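Local coordinates for HydG protein (Carboxydothermus hydrogenoformans, PDB 4RTB) that acts as a radical SAM lyase in [FeFe]-hydrogenase maturation, where it probably generates carbon monoxide and cyanide, at residues A[246-254]-A[279-287]; A[333-344]-A[378-387]. One frame throughout, in Å; residues are numbered along the deposited sequence.

How the interactions relate
Both contacts belong to one parallel sheet and the helices around it. Interaction 1 pairs strands 246-249 and 281-283; interaction 2 packs helix 330-339, with strand 343-345 that follows it, against helix 375-384. Strand 321-324 lies between the two, paired with 281-283 and with 343-345. The centres are 19 Å apart, yet the contacts touch where Thr281 CG2 packs against Gln343 NE2 at 3.6 Å. Interaction 1 is the one at the ligand: Leu251, Arg286 and Leu287 line the S-adenosylmethionine pocket, and the Leu251 side chain is about 7 Å from the iron-sulfur cluster. Interaction 2 lies where the outer helices meet the sheet, the Arg333 side chain about 9 Å from that of Lys288, which binds S-adenosylmethionine.

Interaction 1. Residues A[246-254]-A[279-287]; sequences IGIGALFGL and PHTVSVPRL. With SAM (S-adenosylmethionine), chain B.
The Phe252 ring receives Pro285 O at its edge, in the ring plane, while Val284 CG1 comes in obliquely to CE2 at 3.6 Å. Just before strand 281-283, the His280 ring has Thr281 CG2 over one face, nearer the rim than the centre. Backbone bonds join the strands: Ser283 N gives a nearly straight bond to Ile248 O (2.9 Å, 176°), and Ile248 N reaches Thr281 O. Ile248 O also accepts from a water that bonds to Thr281 OG1 and Ser283 OG, both on the same face of the sheet. Past the regular strands, Phe252 N bonds to Pro285 O and Leu287 N to Phe252 O (2.7 Å), holding the two loops together. Ile248 turns to the other face, its CG1 beside the backbone N (chi1 -45°), and lays CD1 against Pro279 CG at 3.5 Å. Cut back to an alanine, this residue would lose everything beyond CB, which would probably take away the contact on Pro279 CG and open a gap beside helix 257-275. At the loop ends, Leu287 CD1 meets N1 of the S-adenosylmethionine adenine (3.5 Å) and Leu251 CD1 meets N3 (3.7 Å). Two neighbouring parallel strands joined through helix 257-275 make a beta-alpha-beta crossover, and loops that follow the strands and line the cofactor pocket are a hallmark of the radical SAM barrel.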
loop_
_atom_site.group_PDB
_atom_site.type_symbol
_atom_site.label_atom_id
_atom_site.label_comp_id
_atom_site.label_asym_id
_atom_site.label_seq_id
_atom_site.Cartn_x
_atom_site.Cartn_y
_atom_site.Cartn_z
ATOM N N ILE A 246 -2.252 11.024 2.544
ATOM C CA ILE A 246 -1.305 10.732 1.471
ATOM C C ILE A 246 -0.633 9.376 1.660
ATOM O O ILE A 246 -0.601 8.840 2.767
ATOM C CB ILE A 246 -0.217 11.814 1.381
ATOM C CG1 ILE A 246 0.576 11.870 2.687
ATOM C CG2 ILE A 246 -0.834 13.168 1.068
ATOM C CD1 ILE A 246 1.588 12.989 2.748
ATOM N N GLY A 247 -0.089 8.829 0.577
ATOM C CA GLY A 247 0.569 7.538 0.637
ATOM C C GLY A 247 1.948 7.520 0.007
ATOM O O GLY A 247 2.111 7.865 -1.162
ATOM N N ILE A 248 2.949 7.118 0.785
ATOM C CA ILE A 248 4.303 6.952 0.265
ATOM C C ILE A 248 4.441 5.561 -0.351
ATOM O O ILE A 248 3.584 4.706 -0.146
ATOM C CB ILE A 248 5.373 7.139 1.369
ATOM C CG1 ILE A 248 5.076 8.367 2.224
ATOM C CG2 ILE A 248 6.760 7.290 0.774
ATOM C CD1 ILE A 248 6.291 8.860 2.998
ATOM N N GLY A 249 5.506 5.345 -1.118
ATOM C CA GLY A 249 5.848 4.032 -1.626
ATOM C C GLY A 249 7.273 4.011 -2.147
ATOM O O GLY A 249 7.818 5.046 -2.523
ATOM N N ALA A 250 7.882 2.831 -2.159
ATOM C CA ALA A 250 9.215 2.667 -2.726
ATOM C C ALA A 250 9.318 1.330 -3.439
ATOM O O ALA A 250 9.097 0.283 -2.843
ATOM C CB ALA A 250 10.278 2.777 -1.649
ATOM N N LEU A 251 9.648 1.370 -4.723
ATOM C CA LEU A 251 9.791 0.151 -5.503
ATOM C C LEU A 251 11.049 -0.598 -5.078
ATOM O O LEU A 251 12.161 -0.072 -5.169
ATOM C CB LEU A 251 9.831 0.472 -6.996
ATOM C CG LEU A 251 9.598 -0.693 -7.956
ATOM C CD1 LEU A 251 8.569 -1.656 -7.389
ATOM C CD2 LEU A 251 9.136 -0.157 -9.298
ATOM N N PHE A 252 10.867 -1.824 -4.598
ATOM C CA PHE A 252 11.985 -2.624 -4.111
ATOM C C PHE A 252 12.531 -3.537 -5.198
ATOM O O PHE A 252 11.776 -4.236 -5.873
ATOM C CB PHE A 252 11.566 -3.438 -2.887
ATOM C CG PHE A 252 11.423 -2.615 -1.643
ATOM C CD1 PHE A 252 12.525 -2.342 -0.850
ATOM C CD2 PHE A 252 10.191 -2.099 -1.270
ATOM C CE1 PHE A 252 12.401 -1.574 0.296
ATOM C CE2 PHE A 252 10.061 -1.331 -0.127
ATOM C CZ PHE A 252 11.168 -1.068 0.656
ATOM N N GLY A 253 13.849 -3.522 -5.357
ATOM C CA GLY A 253 14.499 -4.273 -6.413
ATOM C C GLY A 253 15.109 -3.325 -7.424
ATOM O O GLY A 253 15.794 -3.743 -8.358
ATOM N N LEU A 254 14.849 -2.037 -7.233
ATOM C CA LEU A 254 15.409 -1.003 -8.091
ATOM C C LEU A 254 16.851 -0.721 -7.688
ATOM O O LEU A 254 17.755 -0.751 -8.523
ATOM C CB LEU A 254 14.567 0.272 -8.014
ATOM C CG LEU A 254 13.838 0.682 -9.295
ATOM C CD1 LEU A 254 13.180 -0.514 -9.969
ATOM C CD2 LEU A 254 12.816 1.768 -9.003
ATOM N N PRO A 279 2.359 10.186 6.938
ATOM C CA PRO A 279 1.654 9.527 5.837
ATOM C C PRO A 279 0.650 8.517 6.361
ATOM O O PRO A 279 0.937 7.802 7.325
ATOM C CB PRO A 279 2.773 8.819 5.063
ATOM C CG PRO A 279 4.037 9.428 5.556
ATOM C CD PRO A 279 3.788 9.844 6.957
ATOM N N HIS A 280 -0.517 8.462 5.734
ATOM C CA HIS A 280 -1.523 7.487 6.107
ATOM C C HIS A 280 -1.031 6.070 5.823
ATOM O O HIS A 280 -1.155 5.183 6.667
ATOM C CB HIS A 280 -2.826 7.756 5.362
ATOM C CG HIS A 280 -3.924 6.810 5.721
ATOM N ND1 HIS A 280 -4.984 6.552 4.880
ATOM C CD2 HIS A 280 -4.128 6.058 6.829
ATOM C CE1 HIS A 280 -5.792 5.676 5.456
ATOM N NE2 HIS A 280 -5.296 5.367 6.639
ATOM N N THR A 281 -0.480 5.864 4.629
ATOM C CA THR A 281 -0.028 4.539 4.216
ATOM C C THR A 281 1.362 4.543 3.585
ATOM O O THR A 281 1.750 5.492 2.897
ATOM C CB THR A 281 -0.997 3.893 3.195
ATOM O OG1 THR A 281 -0.830 4.511 1.912
ATOM C CG2 THR A 281 -2.448 4.029 3.642
ATOM N N VAL A 282 2.104 3.465 3.825
ATOM C CA VAL A 282 3.331 3.183 3.093
ATOM C C VAL A 282 3.125 1.927 2.249
ATOM O O VAL A 282 2.884 0.845 2.784
ATOM C CB VAL A 282 4.541 2.986 4.028
ATOM C CG1 VAL A 282 5.743 2.509 3.234
ATOM C CG2 VAL A 282 4.861 4.271 4.773
ATOM N N SER A 283 3.203 2.079 0.931
ATOM C CA SER A 283 3.035 0.959 0.011
ATOM C C SER A 283 4.378 0.307 -0.281
ATOM O O SER A 283 5.314 0.979 -0.709
ATOM C CB SER A 283 2.385 1.427 -1.294
ATOM O OG SER A 283 1.169 2.116 -1.054
ATOM N N VAL A 284 4.479 -0.999 -0.058
ATOM C CA VAL A 284 5.744 -1.690 -0.304
ATOM C C VAL A 284 5.631 -2.766 -1.383
ATOM O O VAL A 284 5.290 -3.915 -1.099
ATOM C CB VAL A 284 6.300 -2.322 0.991
ATOM C CG1 VAL A 284 7.039 -1.278 1.799
ATOM C CG2 VAL A 284 5.184 -2.953 1.818
ATOM N N PRO A 285 5.920 -2.388 -2.637
ATOM C CA PRO A 285 5.916 -3.329 -3.760
ATOM C C PRO A 285 7.308 -3.807 -4.165
ATOM O O PRO A 285 8.214 -2.997 -4.366
ATOM C CB PRO A 285 5.278 -2.511 -4.887
ATOM C CG PRO A 285 5.525 -1.050 -4.507
ATOM C CD PRO A 285 6.067 -1.000 -3.103
ATOM N N ARG A 286 7.474 -5.120 -4.272
ATOM C CA ARG A 286 8.689 -5.675 -4.846
ATOM C C ARG A 286 8.550 -5.676 -6.360
ATOM O O ARG A 286 7.446 -5.779 -6.893
ATOM C CB ARG A 286 8.965 -7.087 -4.317
ATOM C CG ARG A 286 7.723 -7.946 -4.145
ATOM C CD ARG A 286 8.065 -9.426 -4.181
ATOM N NE ARG A 286 8.870 -9.849 -3.038
ATOM C CZ ARG A 286 9.446 -11.043 -2.939
ATOM N NH1 ARG A 286 10.161 -11.352 -1.866
ATOM N NH2 ARG A 286 9.310 -11.929 -3.918
ATOM N N LEU A 287 9.677 -5.549 -7.049
ATOM C CA LEU A 287 9.683 -5.447 -8.501
ATOM C C LEU A 287 9.321 -6.781 -9.157
ATOM O O LEU A 287 9.975 -7.801 -8.928
ATOM C CB LEU A 287 11.051 -4.954 -8.973
ATOM C CG LEU A 287 11.429 -5.050 -10.448
ATOM C CD1 LEU A 287 10.466 -4.257 -11.317
ATOM C CD2 LEU A 287 12.853 -4.554 -10.620
HETATM N N SAM B . 1.869 6.499 -13.339
HETATM C CA SAM B . 1.914 6.899 -11.933
HETATM C C SAM B . 3.314 6.855 -11.330
HETATM O O SAM B . 4.282 6.443 -11.960
HETATM O OXT SAM B . 3.504 7.239 -10.179
HETATM C CB SAM B . 0.990 6.035 -11.076
HETATM C CG SAM B . 0.609 4.663 -11.631
HETATM S SD SAM B . 1.909 3.415 -11.791
HETATM C CE SAM B . 1.047 2.317 -12.920
HETATM C "C5'" SAM B . 1.608 2.384 -10.339
HETATM C "C4'" SAM B . 2.859 1.804 -9.683
HETATM O "O4'" SAM B . 3.216 0.526 -10.181
HETATM C "C3'" SAM B . 4.083 2.678 -9.904
HETATM O "O3'" SAM B . 4.172 3.664 -8.905
HETATM C "C2'" SAM B . 5.233 1.697 -9.826
HETATM O "O2'" SAM B . 5.909 1.830 -8.600
HETATM C "C1'" SAM B . 4.584 0.325 -9.874
HETATM N N9 SAM B . 5.271 -0.480 -10.894
HETATM C C8 SAM B . 5.530 -0.106 -12.184
HETATM N N7 SAM B . 6.186 -1.111 -12.802
HETATM C C5 SAM B . 6.361 -2.118 -11.918
HETATM C C6 SAM B . 6.965 -3.361 -12.026
HETATM N N6 SAM B . 7.512 -3.739 -13.177
HETATM N N1 SAM B . 6.995 -4.201 -10.933
HETATM C C2 SAM B . 6.425 -3.803 -9.741
HETATM N N3 SAM B . 5.826 -2.564 -9.640
HETATM C C4 SAM B . 5.793 -1.735 -10.712
HETATM O O HOH W 1 0.984 4.397 0.158
#

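Interaction 2. Residues A[333-344]-A[378-387]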
loop_
_atom_site.group_PDB
_atom_site.type_symbol
_atom_site.label_atom_id
_atom_site.label_comp_id
_atom_site.label_asym_id
_atom_site.label_seq_id
_atom_site.Cartn_x
_atom_site.Cartn_y
_atom_site.Cartn_z
ATOM N N ARG A 333 1.872 -14.089 1.539
ATOM C CA ARG A 333 0.931 -12.983 1.672
ATOM C C ARG A 333 0.414 -12.846 3.104
ATOM O O ARG A 333 0.521 -11.775 3.717
ATOM C CB ARG A 333 -0.233 -13.181 0.692
ATOM C CG ARG A 333 -1.244 -12.054 0.637
ATOM C CD ARG A 333 -2.641 -12.561 0.954
ATOM N NE ARG A 333 -3.233 -13.362 -0.114
ATOM C CZ ARG A 333 -4.130 -14.323 0.090
ATOM N NH1 ARG A 333 -4.528 -14.610 1.323
ATOM N NH2 ARG A 333 -4.625 -15.006 -0.934
ATOM N N ASP A 334 -0.114 -13.936 3.651
ATOM C CA ASP A 334 -0.703 -13.876 4.983
ATOM C C ASP A 334 0.353 -13.867 6.094
ATOM O O ASP A 334 0.071 -13.443 7.218
ATOM C CB ASP A 334 -1.686 -15.031 5.167
ATOM C CG ASP A 334 -2.857 -14.944 4.201
ATOM O OD1 ASP A 334 -3.405 -15.995 3.814
ATOM O OD2 ASP A 334 -3.222 -13.813 3.820
ATOM N N GLU A 335 1.568 -14.315 5.782
ATOM C CA GLU A 335 2.691 -14.126 6.698
ATOM C C GLU A 335 2.995 -12.632 6.812
ATOM O O GLU A 335 3.225 -12.113 7.906
ATOM C CB GLU A 335 3.937 -14.888 6.229
ATOM C CG GLU A 335 4.356 -16.032 7.155
ATOM C CD GLU A 335 5.855 -16.301 7.135
ATOM O OE1 GLU A 335 6.384 -16.703 6.076
ATOM O OE2 GLU A 335 6.505 -16.109 8.186
ATOM N N LEU A 336 2.983 -11.946 5.673
ATOM C CA LEU A 336 3.209 -10.508 5.635
ATOM C C LEU A 336 2.082 -9.783 6.359
ATOM O O LEU A 336 2.318 -8.776 7.031
ATOM C CB LEU A 336 3.328 -10.016 4.190
ATOM C CG LEU A 336 4.487 -10.616 3.391
ATOM C CD1 LEU A 336 4.393 -10.235 1.922
ATOM C CD2 LEU A 336 5.827 -10.193 3.976
ATOM N N VAL A 337 0.860 -10.294 6.230
ATOM C CA VAL A 337 -0.252 -9.736 6.991
ATOM C C VAL A 337 0.009 -9.920 8.492
ATOM O O VAL A 337 -0.243 -9.008 9.283
ATOM C CB VAL A 337 -1.606 -10.374 6.598
ATOM C CG1 VAL A 337 -2.724 -9.837 7.474
ATOM C CG2 VAL A 337 -1.910 -10.109 5.128
ATOM N N GLU A 338 0.532 -11.085 8.873
ATOM C CA GLU A 338 0.921 -11.343 10.263
ATOM C C GLU A 338 1.972 -10.347 10.761
ATOM O O GLU A 338 1.923 -9.904 11.912
ATOM C CB GLU A 338 1.468 -12.772 10.425
ATOM C CG GLU A 338 0.438 -13.849 10.763
ATOM C CD GLU A 338 1.032 -15.257 10.745
ATOM O OE1 GLU A 338 1.986 -15.525 11.510
ATOM O OE2 GLU A 338 0.543 -16.097 9.959
ATOM N N LEU A 339 2.917 -9.999 9.890
ATOM C CA LEU A 339 4.089 -9.230 10.308
ATOM C C LEU A 339 3.959 -7.705 10.207
ATOM O O LEU A 339 4.844 -6.987 10.675
ATOM C CB LEU A 339 5.313 -9.675 9.504
ATOM C CG LEU A 339 6.207 -10.728 10.161
ATOM C CD1 LEU A 339 5.558 -12.098 10.119
ATOM C CD2 LEU A 339 7.573 -10.758 9.502
ATOM N N GLY A 340 2.886 -7.200 9.603
ATOM C CA GLY A 340 2.693 -5.758 9.573
ATOM C C GLY A 340 1.727 -5.174 8.555
ATOM O O GLY A 340 1.151 -4.109 8.784
ATOM N N VAL A 341 1.566 -5.857 7.428
ATOM C CA VAL A 341 0.683 -5.404 6.357
ATOM C C VAL A 341 -0.745 -5.192 6.854
ATOM O O VAL A 341 -1.310 -6.059 7.516
ATOM C CB VAL A 341 0.674 -6.412 5.190
ATOM C CG1 VAL A 341 -0.449 -6.108 4.212
ATOM C CG2 VAL A 341 2.024 -6.425 4.490
ATOM N N SER A 342 -1.326 -4.038 6.540
ATOM C CA SER A 342 -2.678 -3.723 6.991
ATOM C C SER A 342 -3.646 -3.524 5.829
ATOM O O SER A 342 -4.861 -3.458 6.032
ATOM C CB SER A 342 -2.663 -2.475 7.877
ATOM O OG SER A 342 -2.092 -1.375 7.194
ATOM N N GLN A 343 -3.109 -3.427 4.615
ATOM C CA GLN A 343 -3.933 -3.261 3.419
ATOM C C GLN A 343 -3.492 -4.188 2.291
ATOM O O GLN A 343 -2.303 -4.462 2.126
ATOM C CB GLN A 343 -3.903 -1.812 2.933
ATOM C CG GLN A 343 -5.108 -0.993 3.354
ATOM C CD GLN A 343 -5.288 0.251 2.506
ATOM O OE1 GLN A 343 -5.762 0.179 1.371
ATOM N NE2 GLN A 343 -4.910 1.400 3.053
ATOM N N MET A 344 -4.457 -4.644 1.500
ATOM C CA MET A 344 -4.196 -5.667 0.496
ATOM C C MET A 344 -5.041 -5.517 -0.764
ATOM O O MET A 344 -6.200 -5.109 -0.702
ATOM C CB MET A 344 -4.448 -7.044 1.095
ATOM C CG MET A 344 -3.218 -7.897 1.264
ATOM S SD MET A 344 -3.720 -9.468 1.968
ATOM C CE MET A 344 -5.049 -9.906 0.845
ATOM N N ILE A 378 -10.180 -15.779 -1.486
ATOM C CA ILE A 378 -9.167 -15.208 -0.610
ATOM C C ILE A 378 -9.783 -14.752 0.709
ATOM O O ILE A 378 -9.089 -14.675 1.720
ATOM C CB ILE A 378 -8.421 -14.026 -1.284
ATOM C CG1 ILE A 378 -8.966 -12.676 -0.817
ATOM C CG2 ILE A 378 -8.461 -14.149 -2.799
ATOM C CD1 ILE A 378 -7.991 -11.891 0.031
ATOM N N VAL A 379 -11.082 -14.457 0.705
ATOM C CA VAL A 379 -11.774 -14.115 1.944
ATOM C C VAL A 379 -11.910 -15.365 2.801
ATOM O O VAL A 379 -11.731 -15.320 4.018
ATOM C CB VAL A 379 -13.165 -13.502 1.680
ATOM C CG1 VAL A 379 -14.006 -13.501 2.946
ATOM C CG2 VAL A 379 -13.024 -12.092 1.136
ATOM N N GLU A 380 -12.227 -16.477 2.147
ATOM C CA GLU A 380 -12.262 -17.784 2.792
ATOM C C GLU A 380 -10.918 -18.084 3.454
ATOM O O GLU A 380 -10.845 -18.365 4.658
ATOM C CB GLU A 380 -12.605 -18.859 1.761
ATOM C CG GLU A 380 -13.490 -19.987 2.252
ATOM C CD GLU A 380 -14.019 -20.828 1.102
ATOM O OE1 GLU A 380 -13.727 -20.489 -0.066
ATOM O OE2 GLU A 380 -14.728 -21.822 1.365
ATOM N N VAL A 381 -9.853 -18.006 2.659
ATOM C CA VAL A 381 -8.508 -18.261 3.157
ATOM C C VAL A 381 -8.156 -17.344 4.328
ATOM O O VAL A 381 -7.641 -17.806 5.345
ATOM C CB VAL A 381 -7.452 -18.090 2.048
ATOM C CG1 VAL A 381 -6.060 -18.379 2.588
ATOM C CG2 VAL A 381 -7.769 -19.001 0.872
ATOM N N LEU A 382 -8.442 -16.053 4.186
ATOM C CA LEU A 382 -8.173 -15.093 5.253
ATOM C C LEU A 382 -8.909 -15.465 6.530
ATOM O O LEU A 382 -8.344 -15.410 7.624
ATOM C CB LEU A 382 -8.571 -13.678 4.826
ATOM C CG LEU A 382 -7.624 -12.941 3.879
ATOM C CD1 LEU A 382 -8.136 -11.537 3.600
ATOM C CD2 LEU A 382 -6.224 -12.900 4.460
ATOM N N ILE A 383 -10.170 -15.849 6.384
ATOM C CA ILE A 383 -11.003 -16.151 7.532
ATOM C C ILE A 383 -10.521 -17.430 8.212
ATOM O O ILE A 383 -10.725 -17.615 9.413
ATOM C CB ILE A 383 -12.494 -16.271 7.129
ATOM C CG1 ILE A 383 -13.387 -15.601 8.171
ATOM C CG2 ILE A 383 -12.909 -17.723 6.917
ATOM C CD1 ILE A 383 -14.853 -15.726 7.861
ATOM N N ASP A 384 -9.858 -18.300 7.453
ATOM C CA ASP A 384 -9.320 -19.525 8.036
ATOM C C ASP A 384 -7.980 -19.291 8.736
ATOM O O ASP A 384 -7.636 -20.007 9.675
ATOM C CB ASP A 384 -9.177 -20.612 6.970
ATOM C CG ASP A 384 -10.255 -21.675 7.078
ATOM O OD1 ASP A 384 -9.984 -22.745 7.667
ATOM O OD2 ASP A 384 -11.375 -21.438 6.579
ATOM N N LYS A 385 -7.233 -18.287 8.286
ATOM C CA LYS A 385 -5.968 -17.936 8.929
ATOM C C LYS A 385 -6.207 -17.006 10.121
ATOM O O LYS A 385 -5.263 -16.468 10.705
ATOM C CB LYS A 385 -5.004 -17.286 7.928
ATOM C CG LYS A 385 -4.798 -18.098 6.656
ATOM C CD LYS A 385 -3.346 -18.107 6.194
ATOM C CE LYS A 385 -3.178 -18.930 4.921
ATOM N NZ LYS A 385 -1.803 -18.821 4.352
ATOM N N GLY A 386 -7.480 -16.822 10.471
ATOM C CA GLY A 386 -7.854 -16.093 11.669
ATOM C C GLY A 386 -7.931 -14.588 11.507
ATOM O O GLY A 386 -7.979 -13.854 12.496
ATOM N N PHE A 387 -7.956 -14.129 10.260
ATOM C CA PHE A 387 -7.933 -12.698 9.962
ATOM C C PHE A 387 -9.327 -12.108 9.752
ATOM O O PHE A 387 -10.263 -12.811 9.369
ATOM C CB PHE A 387 -7.070 -12.435 8.726
ATOM C CG PHE A 387 -5.606 -12.688 8.943
ATOM C CD1 PHE A 387 -4.841 -13.285 7.954
ATOM C CD2 PHE A 387 -4.991 -12.318 10.129
ATOM C CE1 PHE A 387 -3.489 -13.518 8.146
ATOM C CE2 PHE A 387 -3.639 -12.548 10.326
ATOM C CZ PHE A 387 -2.888 -13.148 9.333
#
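Phe387 and Val337 run antiparallel alongside each other, and Val337 CG1 ends over the middle of one ring face, a CH-pi contact with CG1 3.8 Å from the centroid and 12° off the normal. Lys385 O lies over the opposite face. The edge is used as well: Asp334 CB and Glu338 CG both approach in the ring plane, Glu338 CG at 3.7 Å from CZ. The chain leaves helix 375-384 at Lys385 and turns through Gly386, whose positive phi suits glycine, and a bond from Phe387 N back to Leu382 O ties the Phe387 backbone to the helix end.

Beside the ring, Asp334 divides its carboxylate between two cations. Its CG lies beside the backbone N (chi1 -63°), which brings the carboxylate toward helix 375-384. Arg333 NH1 comes to the syn side of OD2 at 2.9 Å, somewhat out of the carboxylate plane, with the acceptor close to the guanidinium plane. OD1 forms a salt bridge with Lys385 NZ at 3.3 Å, and the CD-CE part of the lysine, crossing Asp334 at about a right angle, also lies against OD1. The shared carboxylate probably offsets the two positive charges. Arg333, bent at chi2 and chi3, crosses both Ile378 and Leu382 at about a right angle, with NH2 3.9 Å from Ile378 CB. Met344 CE and Ile378 CD1 meet tip to tip at 3.6 Å.

The axes of the two helical segments come no closer than 11.5 Å and cross at -50°; the Phe387 ring and the Arg333 and Lys385 side chains fill the space between. Leu382 touches Ile96 and Met344, on strand 343-345, touches Leu98 of strand 95-105, so the helices lie against the sheet, as in the outer layer of an alpha/beta barrel of the radical SAM type.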